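Local coordinates for flagellar motor switch protein FliG (Aquifex aeolicus, PDB 3HJL) that probably forms part of the rotor-mounted switch complex (C ring) at the base of the flagellar basal body and helps set the direction of flagellar rotation, at residues A287-F290 and L291-E295; M237-F240 and E241-R244; D105-K108 and I109-I113. All coordinates share one frame; numbering follows the deposited sequence.

Interaction 1: A287-F290 and L291-E295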
ATOM      1  N   ALA A 287     -13.519   5.252  53.399  1.00 49.74           N
ATOM      2  CA  ALA A 287     -13.036   3.984  52.834  1.00 51.15           C
ATOM      3  C   ALA A 287     -14.108   2.885  52.888  1.00 57.23           C
ATOM      4  O   ALA A 287     -14.318   2.171  51.905  1.00 66.88           O
ATOM      5  CB  ALA A 287     -11.771   3.531  53.555  1.00 48.02           C
ATOM      6  N   LYS A 288     -14.784   2.766  54.032  1.00 58.06           N
ATOM      7  CA  LYS A 288     -15.863   1.794  54.206  1.00 54.66           C
ATOM      8  C   LYS A 288     -17.003   2.040  53.210  1.00 57.53           C
ATOM      9  O   LYS A 288     -17.463   1.102  52.555  1.00 61.85           O
ATOM     10  CB  LYS A 288     -16.399   1.837  55.647  1.00 58.17           C
ATOM     11  CG  LYS A 288     -17.511   0.811  55.958  1.00 61.18           C
ATOM     12  CD  LYS A 288     -18.078   1.006  57.356  1.00 63.12           C
ATOM     13  CE  LYS A 288     -19.480   0.428  57.482  1.00 63.81           C
ATOM     14  NZ  LYS A 288     -20.096   0.766  58.797  1.00 70.29           N
ATOM     15  N   LEU A 289     -17.460   3.290  53.115  1.00 50.45           N
ATOM     16  CA  LEU A 289     -18.520   3.663  52.162  1.00 52.36           C
ATOM     17  C   LEU A 289     -18.088   3.487  50.685  1.00 52.11           C
ATOM     18  O   LEU A 289     -18.918   3.176  49.826  1.00 62.62           O
ATOM     19  CB  LEU A 289     -18.993   5.112  52.424  1.00 51.88           C
ATOM     20  CG  LEU A 289     -20.091   5.715  51.529  1.00 54.10           C
ATOM     21  CD1 LEU A 289     -21.356   4.864  51.530  1.00 53.08           C
ATOM     22  CD2 LEU A 289     -20.422   7.131  51.969  1.00 52.30           C
ATOM     23  N   PHE A 290     -16.801   3.690  50.404  1.00 51.15           N
ATOM     24  CA  PHE A 290     -16.246   3.559  49.042  1.00 54.45           C
ATOM     25  C   PHE A 290     -16.320   2.111  48.547  1.00 55.68           C
ATOM     26  O   PHE A 290     -16.741   1.851  47.411  1.00 58.27           O
ATOM     27  CB  PHE A 290     -14.789   4.036  49.047  1.00 54.83           C
ATOM     28  CG  PHE A 290     -14.177   4.194  47.682  1.00 58.40           C
ATOM     29  CD1 PHE A 290     -13.454   3.155  47.102  1.00 59.71           C
ATOM     30  CD2 PHE A 290     -14.199   5.430  47.043  1.00 62.83           C
ATOM     31  CE1 PHE A 290     -12.829   3.321  45.879  1.00 54.22           C
ATOM     32  CE2 PHE A 290     -13.566   5.606  45.827  1.00 56.14           C
ATOM     33  CZ  PHE A 290     -12.886   4.546  45.242  1.00 56.75           C
ATOM     34  N   LEU A 291     -15.879   1.186  49.397  1.00 59.50           N
ATOM     35  CA  LEU A 291     -15.947  -0.249  49.110  1.00 66.06           C
ATOM     36  C   LEU A 291     -17.385  -0.726  48.933  1.00 68.40           C
ATOM     37  O   LEU A 291     -17.660  -1.564  48.067  1.00 73.84           O
ATOM     38  CB  LEU A 291     -15.287  -1.055  50.233  1.00 66.42           C
ATOM     39  CG  LEU A 291     -13.773  -0.927  50.376  1.00 69.52           C
ATOM     40  CD1 LEU A 291     -13.304  -1.596  51.657  1.00 66.88           C
ATOM     41  CD2 LEU A 291     -13.074  -1.534  49.163  1.00 69.18           C
ATOM     42  N   GLU A 292     -18.286  -0.210  49.769  1.00 65.60           N
ATOM     43  CA  GLU A 292     -19.709  -0.550  49.691  1.00 63.31           C
ATOM     44  C   GLU A 292     -20.345  -0.041  48.399  1.00 65.45           C
ATOM     45  O   GLU A 292     -21.075  -0.779  47.728  1.00 68.22           O
ATOM     46  CB  GLU A 292     -20.459  -0.007  50.906  1.00 62.75           C
ATOM     47  CG  GLU A 292     -20.148  -0.766  52.192  1.00 64.38           C
ATOM     48  CD  GLU A 292     -20.692  -0.089  53.442  1.00 66.05           C
ATOM     49  OE1 GLU A 292     -21.446   0.904  53.324  1.00 69.00           O
ATOM     50  OE2 GLU A 292     -20.363  -0.558  54.551  1.00 69.08           O
ATOM     51  N   ASP A 293     -20.052   1.209  48.046  1.00 65.55           N
ATOM     52  CA  ASP A 293     -20.520   1.776  46.781  1.00 66.28           C
ATOM     53  C   ASP A 293     -19.873   1.105  45.554  1.00 70.10           C
ATOM     54  O   ASP A 293     -20.485   1.095  44.487  1.00 69.11           O
ATOM     55  CB  ASP A 293     -20.288   3.295  46.730  1.00 61.39           C
ATOM     56  CG  ASP A 293     -21.170   4.062  47.705  1.00 70.32           C
ATOM     57  OD1 ASP A 293     -20.693   5.094  48.220  1.00 75.09           O
ATOM     58  OD2 ASP A 293     -22.329   3.646  47.960  1.00 67.78           O
ATOM     59  N   MET A 294     -18.641   0.585  45.693  1.00 69.47           N
ATOM     60  CA  MET A 294     -17.980  -0.172  44.603  1.00 69.89           C
ATOM     61  C   MET A 294     -18.759  -1.433  44.211  1.00 69.33           C
ATOM     62  O   MET A 294     -18.856  -1.747  43.026  1.00 76.16           O
ATOM     63  CB  MET A 294     -16.517  -0.551  44.941  1.00 71.63           C
ATOM     64  CG  MET A 294     -15.459   0.485  44.522  1.00 74.41           C
ATOM     65  SD  MET A 294     -13.798  -0.218  44.277  1.00 73.09           S
ATOM     66  CE  MET A 294     -13.417  -0.728  45.940  1.00 74.42           C
ATOM     67  N   GLU A 295     -19.281  -2.164  45.199  1.00 73.91           N
ATOM     68  CA  GLU A 295     -20.160  -3.318  44.923  1.00 76.70           C
ATOM     69  C   GLU A 295     -21.514  -2.855  44.349  1.00 77.59           C
ATOM     70  O   GLU A 295     -22.110  -3.541  43.514  1.00 78.06           O
ATOM     71  CB  GLU A 295     -20.376  -4.159  46.188  1.00 77.78           C
ATOM     72  CG  GLU A 295     -21.137  -5.482  45.946  1.00 78.78           C
ATOM     73  CD  GLU A 295     -21.230  -6.370  47.187  1.00 79.18           C
ATOM     74  OE1 GLU A 295     -20.253  -6.424  47.964  1.00 84.77           O
ATOM     75  OE2 GLU A 295     -22.270  -7.042  47.365  1.00 73.73           O
TER

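Interaction 2: M237-F240 and E241-R244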
ATOM      1  N   MET A 237       5.063   6.164  29.707  1.00 66.95           N
ATOM      2  CA  MET A 237       5.994   6.661  30.749  1.00 64.18           C
ATOM      3  C   MET A 237       5.373   6.684  32.150  1.00 59.68           C
ATOM      4  O   MET A 237       6.089   6.536  33.143  1.00 65.51           O
ATOM      5  CB  MET A 237       6.554   8.044  30.386  1.00 63.04           C
ATOM      6  CG  MET A 237       7.597   8.019  29.255  1.00 63.09           C
ATOM      7  SD  MET A 237       8.022   9.662  28.615  1.00 68.55           S
ATOM      8  CE  MET A 237       8.646  10.480  30.082  1.00 66.43           C
ATOM      9  N   PHE A 238       4.068   6.951  32.231  1.00 62.70           N
ATOM     10  CA  PHE A 238       3.325   6.759  33.481  1.00 58.53           C
ATOM     11  C   PHE A 238       2.026   6.008  33.200  1.00 55.95           C
ATOM     12  O   PHE A 238       1.102   6.535  32.511  1.00 58.25           O
ATOM     13  CB  PHE A 238       3.027   8.068  34.222  1.00 58.02           C
ATOM     14  CG  PHE A 238       2.605   7.849  35.659  1.00 51.47           C
ATOM     15  CD1 PHE A 238       3.555   7.831  36.676  1.00 52.50           C
ATOM     16  CD2 PHE A 238       1.286   7.549  35.975  1.00 56.20           C
ATOM     17  CE1 PHE A 238       3.192   7.567  37.983  1.00 56.00           C
ATOM     18  CE2 PHE A 238       0.912   7.285  37.280  1.00 59.41           C
ATOM     19  CZ  PHE A 238       1.869   7.294  38.290  1.00 59.12           C
ATOM     20  N   THR A 239       1.964   4.788  33.758  1.00 59.48           N
ATOM     21  CA  THR A 239       0.830   3.885  33.597  1.00 62.86           C
ATOM     22  C   THR A 239       0.093   3.800  34.931  1.00 64.30           C
ATOM     23  O   THR A 239       0.590   4.281  35.956  1.00 62.97           O
ATOM     24  CB  THR A 239       1.307   2.465  33.125  1.00 71.14           C
ATOM     25  OG1 THR A 239       0.178   1.675  32.736  1.00 86.73           O
ATOM     26  CG2 THR A 239       2.083   1.730  34.219  1.00 66.68           C
ATOM     27  N   PHE A 240      -1.110   3.233  34.908  1.00 65.11           N
ATOM     28  CA  PHE A 240      -1.913   3.076  36.121  1.00 57.29           C
ATOM     29  C   PHE A 240      -1.212   2.179  37.159  1.00 59.15           C
ATOM     30  O   PHE A 240      -1.329   2.400  38.362  1.00 65.36           O
ATOM     31  CB  PHE A 240      -3.296   2.516  35.778  1.00 63.36           C
ATOM     32  CG  PHE A 240      -4.289   2.619  36.910  1.00 66.47           C
ATOM     33  CD1 PHE A 240      -4.970   3.802  37.143  1.00 65.57           C
ATOM     34  CD2 PHE A 240      -4.547   1.529  37.731  1.00 70.38           C
ATOM     35  CE1 PHE A 240      -5.884   3.904  38.182  1.00 68.11           C
ATOM     36  CE2 PHE A 240      -5.466   1.624  38.767  1.00 65.25           C
ATOM     37  CZ  PHE A 240      -6.127   2.811  38.993  1.00 67.43           C
ATOM     38  N   GLU A 241      -0.447   1.202  36.683  1.00 59.47           N
ATOM     39  CA  GLU A 241       0.316   0.315  37.552  1.00 61.31           C
ATOM     40  C   GLU A 241       1.403   1.075  38.340  1.00 62.63           C
ATOM     41  O   GLU A 241       1.717   0.696  39.470  1.00 60.48           O
ATOM     42  CB  GLU A 241       0.948  -0.815  36.730  1.00 73.92           C
ATOM     43  CG  GLU A 241      -0.059  -1.756  36.017  1.00 84.87           C
ATOM     44  CD  GLU A 241      -0.789  -2.709  36.962  1.00 91.12           C
ATOM     45  OE1 GLU A 241      -0.241  -3.794  37.261  1.00 90.45           O
ATOM     46  OE2 GLU A 241      -1.946  -2.409  37.334  1.00100.80           O
ATOM     47  N   ASP A 242       1.907   2.189  37.785  1.00 60.18           N
ATOM     48  CA  ASP A 242       2.951   3.007  38.451  1.00 60.19           C
ATOM     49  C   ASP A 242       2.451   3.780  39.682  1.00 59.70           C
ATOM     50  O   ASP A 242       3.237   4.439  40.359  1.00 63.65           O
ATOM     51  CB  ASP A 242       3.602   4.001  37.469  1.00 54.49           C
ATOM     52  CG  ASP A 242       4.298   3.316  36.309  1.00 52.22           C
ATOM     53  OD1 ASP A 242       4.993   2.291  36.537  1.00 56.09           O
ATOM     54  OD2 ASP A 242       4.196   3.841  35.171  1.00 53.96           O
ATOM     55  N   ILE A 243       1.151   3.722  39.961  1.00 65.76           N
ATOM     56  CA  ILE A 243       0.601   4.270  41.206  1.00 66.59           C
ATOM     57  C   ILE A 243       1.283   3.638  42.456  1.00 68.96           C
ATOM     58  O   ILE A 243       1.411   4.293  43.495  1.00 73.28           O
ATOM     59  CB  ILE A 243      -0.950   4.115  41.246  1.00 60.14           C
ATOM     60  CG1 ILE A 243      -1.594   5.062  40.218  1.00 66.85           C
ATOM     61  CG2 ILE A 243      -1.493   4.431  42.634  1.00 57.80           C
ATOM     62  CD1 ILE A 243      -3.119   4.924  40.081  1.00 58.18           C
ATOM     63  N   ARG A 244       1.750   2.392  42.322  1.00 68.86           N
ATOM     64  CA  ARG A 244       2.560   1.713  43.351  1.00 68.03           C
ATOM     65  C   ARG A 244       3.822   2.491  43.769  1.00 68.00           C
ATOM     66  O   ARG A 244       4.235   2.425  44.930  1.00 69.10           O
ATOM     67  CB  ARG A 244       3.025   0.344  42.840  1.00 72.15           C
ATOM     68  CG  ARG A 244       1.947  -0.700  42.656  1.00 72.27           C
ATOM     69  CD  ARG A 244       2.597  -2.050  42.468  1.00 72.87           C
ATOM     70  NE  ARG A 244       1.654  -3.100  42.092  1.00 72.24           N
ATOM     71  CZ  ARG A 244       1.169  -3.293  40.869  1.00 76.02           C
ATOM     72  NH1 ARG A 244       1.556  -2.546  39.837  1.00 82.61           N
ATOM     73  NH2 ARG A 244       0.314  -4.291  40.666  1.00 76.99           N
TER

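Interaction 3: D105-K108 and I109-I113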
ATOM      1  N   ASP A 105       9.844  -0.202 -13.797  1.00 57.20           N
ATOM      2  CA  ASP A 105       9.252  -0.567 -12.510  1.00 58.45           C
ATOM      3  C   ASP A 105       9.123  -2.088 -12.368  1.00 52.20           C
ATOM      4  O   ASP A 105       9.515  -2.640 -11.344  1.00 59.15           O
ATOM      5  CB  ASP A 105       7.898   0.136 -12.300  1.00 56.36           C
ATOM      6  CG  ASP A 105       8.042   1.659 -12.089  1.00 74.78           C
ATOM      7  OD1 ASP A 105       9.142   2.127 -11.712  1.00 77.11           O
ATOM      8  OD2 ASP A 105       7.053   2.394 -12.309  1.00 82.65           O
ATOM      9  N   ALA A 106       8.631  -2.757 -13.412  1.00 53.92           N
ATOM     10  CA  ALA A 106       8.588  -4.235 -13.449  1.00 61.80           C
ATOM     11  C   ALA A 106       9.971  -4.843 -13.255  1.00 55.92           C
ATOM     12  O   ALA A 106      10.120  -5.785 -12.500  1.00 66.64           O
ATOM     13  CB  ALA A 106       7.974  -4.735 -14.760  1.00 50.91           C
ATOM     14  N   GLU A 107      10.984  -4.269 -13.908  1.00 68.67           N
ATOM     15  CA  GLU A 107      12.372  -4.718 -13.748  1.00 67.42           C
ATOM     16  C   GLU A 107      12.864  -4.551 -12.308  1.00 67.27           C
ATOM     17  O   GLU A 107      13.502  -5.446 -11.764  1.00 73.23           O
ATOM     18  CB  GLU A 107      13.305  -3.971 -14.712  1.00 67.81           C
ATOM     19  CG  GLU A 107      14.799  -4.311 -14.529  1.00 76.49           C
ATOM     20  CD  GLU A 107      15.680  -3.728 -15.619  1.00 74.31           C
ATOM     21  OE1 GLU A 107      16.526  -2.865 -15.306  1.00 82.11           O
ATOM     22  OE2 GLU A 107      15.514  -4.116 -16.789  1.00 86.39           O
ATOM     23  N   LYS A 108      12.561  -3.407 -11.702  1.00 61.48           N
ATOM     24  CA  LYS A 108      12.939  -3.133 -10.310  1.00 63.51           C
ATOM     25  C   LYS A 108      12.302  -4.154  -9.338  1.00 51.76           C
ATOM     26  O   LYS A 108      12.954  -4.641  -8.434  1.00 64.95           O
ATOM     27  CB  LYS A 108      12.533  -1.696  -9.951  1.00 69.48           C
ATOM     28  CG  LYS A 108      12.727  -1.280  -8.487  1.00 78.97           C
ATOM     29  CD  LYS A 108      12.401   0.214  -8.261  1.00 84.49           C
ATOM     30  CE  LYS A 108      10.940   0.592  -8.608  1.00 93.22           C
ATOM     31  NZ  LYS A 108       9.903  -0.261  -7.933  1.00 91.79           N
ATOM     32  N   ILE A 109      11.030  -4.452  -9.543  1.00 58.37           N
ATOM     33  CA  ILE A 109      10.317  -5.429  -8.740  1.00 57.40           C
ATOM     34  C   ILE A 109      10.939  -6.819  -8.871  1.00 58.88           C
ATOM     35  O   ILE A 109      11.217  -7.471  -7.861  1.00 59.29           O
ATOM     36  CB  ILE A 109       8.804  -5.474  -9.126  1.00 59.04           C
ATOM     37  CG1 ILE A 109       8.079  -4.174  -8.709  1.00 62.58           C
ATOM     38  CG2 ILE A 109       8.120  -6.644  -8.496  1.00 52.96           C
ATOM     39  CD1 ILE A 109       8.150  -3.860  -7.219  1.00 66.81           C
ATOM     40  N   LEU A 110      11.193  -7.251 -10.105  1.00 68.47           N
ATOM     41  CA  LEU A 110      11.781  -8.573 -10.348  1.00 67.40           C
ATOM     42  C   LEU A 110      13.242  -8.682  -9.858  1.00 65.27           C
ATOM     43  O   LEU A 110      13.685  -9.767  -9.489  1.00 67.05           O
ATOM     44  CB  LEU A 110      11.631  -8.975 -11.825  1.00 69.72           C
ATOM     45  CG  LEU A 110      10.185  -9.164 -12.364  1.00 76.19           C
ATOM     46  CD1 LEU A 110      10.214  -9.538 -13.849  1.00 71.92           C
ATOM     47  CD2 LEU A 110       9.356 -10.201 -11.605  1.00 56.69           C
ATOM     48  N   LYS A 111      13.969  -7.563  -9.805  1.00 70.98           N
ATOM     49  CA  LYS A 111      15.308  -7.542  -9.188  1.00 63.85           C
ATOM     50  C   LYS A 111      15.247  -7.793  -7.673  1.00 62.89           C
ATOM     51  O   LYS A 111      16.138  -8.432  -7.117  1.00 67.87           O
ATOM     52  CB  LYS A 111      16.026  -6.218  -9.452  1.00 73.22           C
ATOM     53  CG  LYS A 111      16.654  -6.103 -10.829  1.00 77.49           C
ATOM     54  CD  LYS A 111      17.352  -4.749 -10.985  1.00 82.38           C
ATOM     55  CE  LYS A 111      18.015  -4.610 -12.352  1.00 91.24           C
ATOM     56  NZ  LYS A 111      18.814  -3.354 -12.456  1.00 94.67           N
ATOM     57  N   GLU A 112      14.224  -7.256  -7.006  1.00 59.26           N
ATOM     58  CA  GLU A 112      14.004  -7.519  -5.584  1.00 65.23           C
ATOM     59  C   GLU A 112      13.653  -8.980  -5.325  1.00 66.15           C
ATOM     60  O   GLU A 112      14.026  -9.534  -4.285  1.00 63.82           O
ATOM     61  CB  GLU A 112      12.905  -6.619  -5.022  1.00 72.95           C
ATOM     62  CG  GLU A 112      13.262  -5.148  -4.977  1.00 80.03           C
ATOM     63  CD  GLU A 112      14.419  -4.835  -4.027  1.00 90.32           C
ATOM     64  OE1 GLU A 112      14.411  -5.316  -2.862  1.00 81.00           O
ATOM     65  OE2 GLU A 112      15.325  -4.087  -4.452  1.00 92.52           O
ATOM     66  N   ILE A 113      12.890  -9.575  -6.248  1.00 64.84           N
ATOM     67  CA  ILE A 113      12.561 -11.008  -6.222  1.00 63.40           C
ATOM     68  C   ILE A 113      13.828 -11.868  -6.384  1.00 55.49           C
ATOM     69  O   ILE A 113      13.958 -12.924  -5.768  1.00 65.14           O
ATOM     70  CB  ILE A 113      11.549 -11.373  -7.387  1.00 68.72           C
ATOM     71  CG1 ILE A 113      10.138 -10.895  -7.066  1.00 61.71           C
ATOM     72  CG2 ILE A 113      11.512 -12.865  -7.633  1.00 62.68           C
ATOM     73  CD1 ILE A 113       9.461 -11.678  -5.915  1.00 59.05           C
TER

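Interaction 1: A287-F290 and L291-E295
Phe-290 and Met-294 meet along one face of helix 284-296 through two torsions. In Phe-290, CG stands anti to the backbone N (chi1 -169°), which carries the ring toward the next turn. Met-294 bends at its last torsion (chi3 -66°), and this turns its methyl back to the ring. Its SD lies 4.0 Å from Phe-290 CE1, and its CE is 4.1 Å from Phe-290 CD1. The sulfur is 5.1 Å from the ring centroid and 60° off the normal, an oblique Met-aromatic contact. Both residues are buried, and both also touch Met-264 of helix 260-268.

One residue back on each side, Asp-293 crosses Leu-289 at a slant. Asp-293 OD1 is 3.4 Å from Leu-289 CD1. The same oxygen lies 3.1 Å from Leu-289 O, and both are acceptors. Lys-260 of helix 260-268 forms a salt bridge with Asp-293 OD1, which probably eases the closeness of the two acceptor oxygens. With an alanine here, Lys-260 would probably be left without its carboxylate mate and the tie between the two helices would weaken.

Lys-288 and Glu-292 meet on a more exposed side. Glu-292 OE2 rests 3.2 Å from Lys-288 CE. The charged atoms, Lys-288 NZ and Glu-292 OE2, are 4.5 Å apart, beyond a salt bridge. Four backbone bonds run from residues 291-294 to the carbonyls four places earlier. The closest to linear joins Leu-291 N to Ala-287 O.

The chemistry thus divides round the helix. Sulfur and ring pack inside the C-terminal domain, one carboxylate reaches across to a lysine of another helix, and the solvent-exposed lysine and glutamate probably attract each other only loosely.

Interaction 2: M237-F240 and E241-R244
Asp-242 slides past Phe-238 in the opposite direction, with its CB over one face of the ring. That CB is 3.9 Å from the Phe-238 ring centroid, a CH-pi contact. The carboxylate and ring planes are 64° apart. Asp-242 CG stands anti to its carbonyl carbon and beside its own backbone N (chi1 -61°), which brings the carboxylate to Thr-239, whose side chain it crosses at about a right angle. Asp-242 OD2 accepts a nearly straight bond of 2.8 Å from Thr-239 N, on its anti side and 32° out of the carboxylate plane. In return, Asp-242 N donates to Thr-239 O.

Phe-240 and Ile-243 make a second CH-pi contact. Ile-243 CD1 sits over one face of the Phe-240 ring, 3.7 Å from the centroid and offset toward the rim. Ile-243 N also donates to Phe-240 O.

Arg-244 presents the edge of its guanidinium to Glu-241 OE1 in a weakly bonded salt bridge. Its NE pairs with Asp-273. Phe-238 and Ile-243 both rest on Ile-316 of helix 302-320.

These contacts turn the chain after helix 227-237 into a short 3-10 segment within the FliG C-terminal domain. Main-chain bonds to residues three places back are characteristic of such a segment.

Interaction 3: D105-K108 and I109-I113
Lys-111 lies side by side with Glu-107, both chains pointing the same way. Its CB is 3.5 Å from Glu-107 O. CG, set beside its own backbone N by chi1 of -79°, passes 3.4 Å from Glu-107 O. CD draws away to 4.0 Å from Glu-107 O as the chain runs out extended. CE then meets the other side chain, 3.9 Å from Glu-107 CG and 3.7 Å from Glu-107 OE1. At the tip, Lys-111 NZ stands 3.7 Å from Glu-107 OE1 in a long salt bridge. Both residues are exposed, so water probably weakens this attraction.

The backbone bond from Lys-111 N to Glu-107 O, 2.9 Å, joins the same two residues. Ile-109, Leu-110 and Glu-112 likewise donate to the carbonyls of Asp-105, Ala-106 and Lys-108. Glu-112 finds its salt-bridge partner in Lys-115, just beyond this helix.

The ion pair is on the exposed side of helix 93-114. Elsewhere round this helix, Ala-106 packs on Val-172 and Ile-109 on Ala-179 and Gln-180, all of helix 172-193. Leu-110 touches Gln-139 and Ile-113 touches Leu-140, both in the loop between helices 130-137 and 142-150.

Overall arrangement
From the N terminus, the chain first reaches interaction 3, on helix 93-114, which packs against helix 172-193. Interaction 2 follows in the link between helices 227-237 and 248-255. Interaction 1 comes last, on helix 284-296. Each contact is local, and the three run in series, with none nested or crossed. Only interaction 2 shapes a turn; the other two lie within single helices. Interactions 1 and 2 both lie in the FliG C-terminal domain, with centres about 23 Å apart, and both reach helix 272-279. Interaction 3 is remote, its centre about 49 Å from that of interaction 2 and about 67 Å from that of interaction 1.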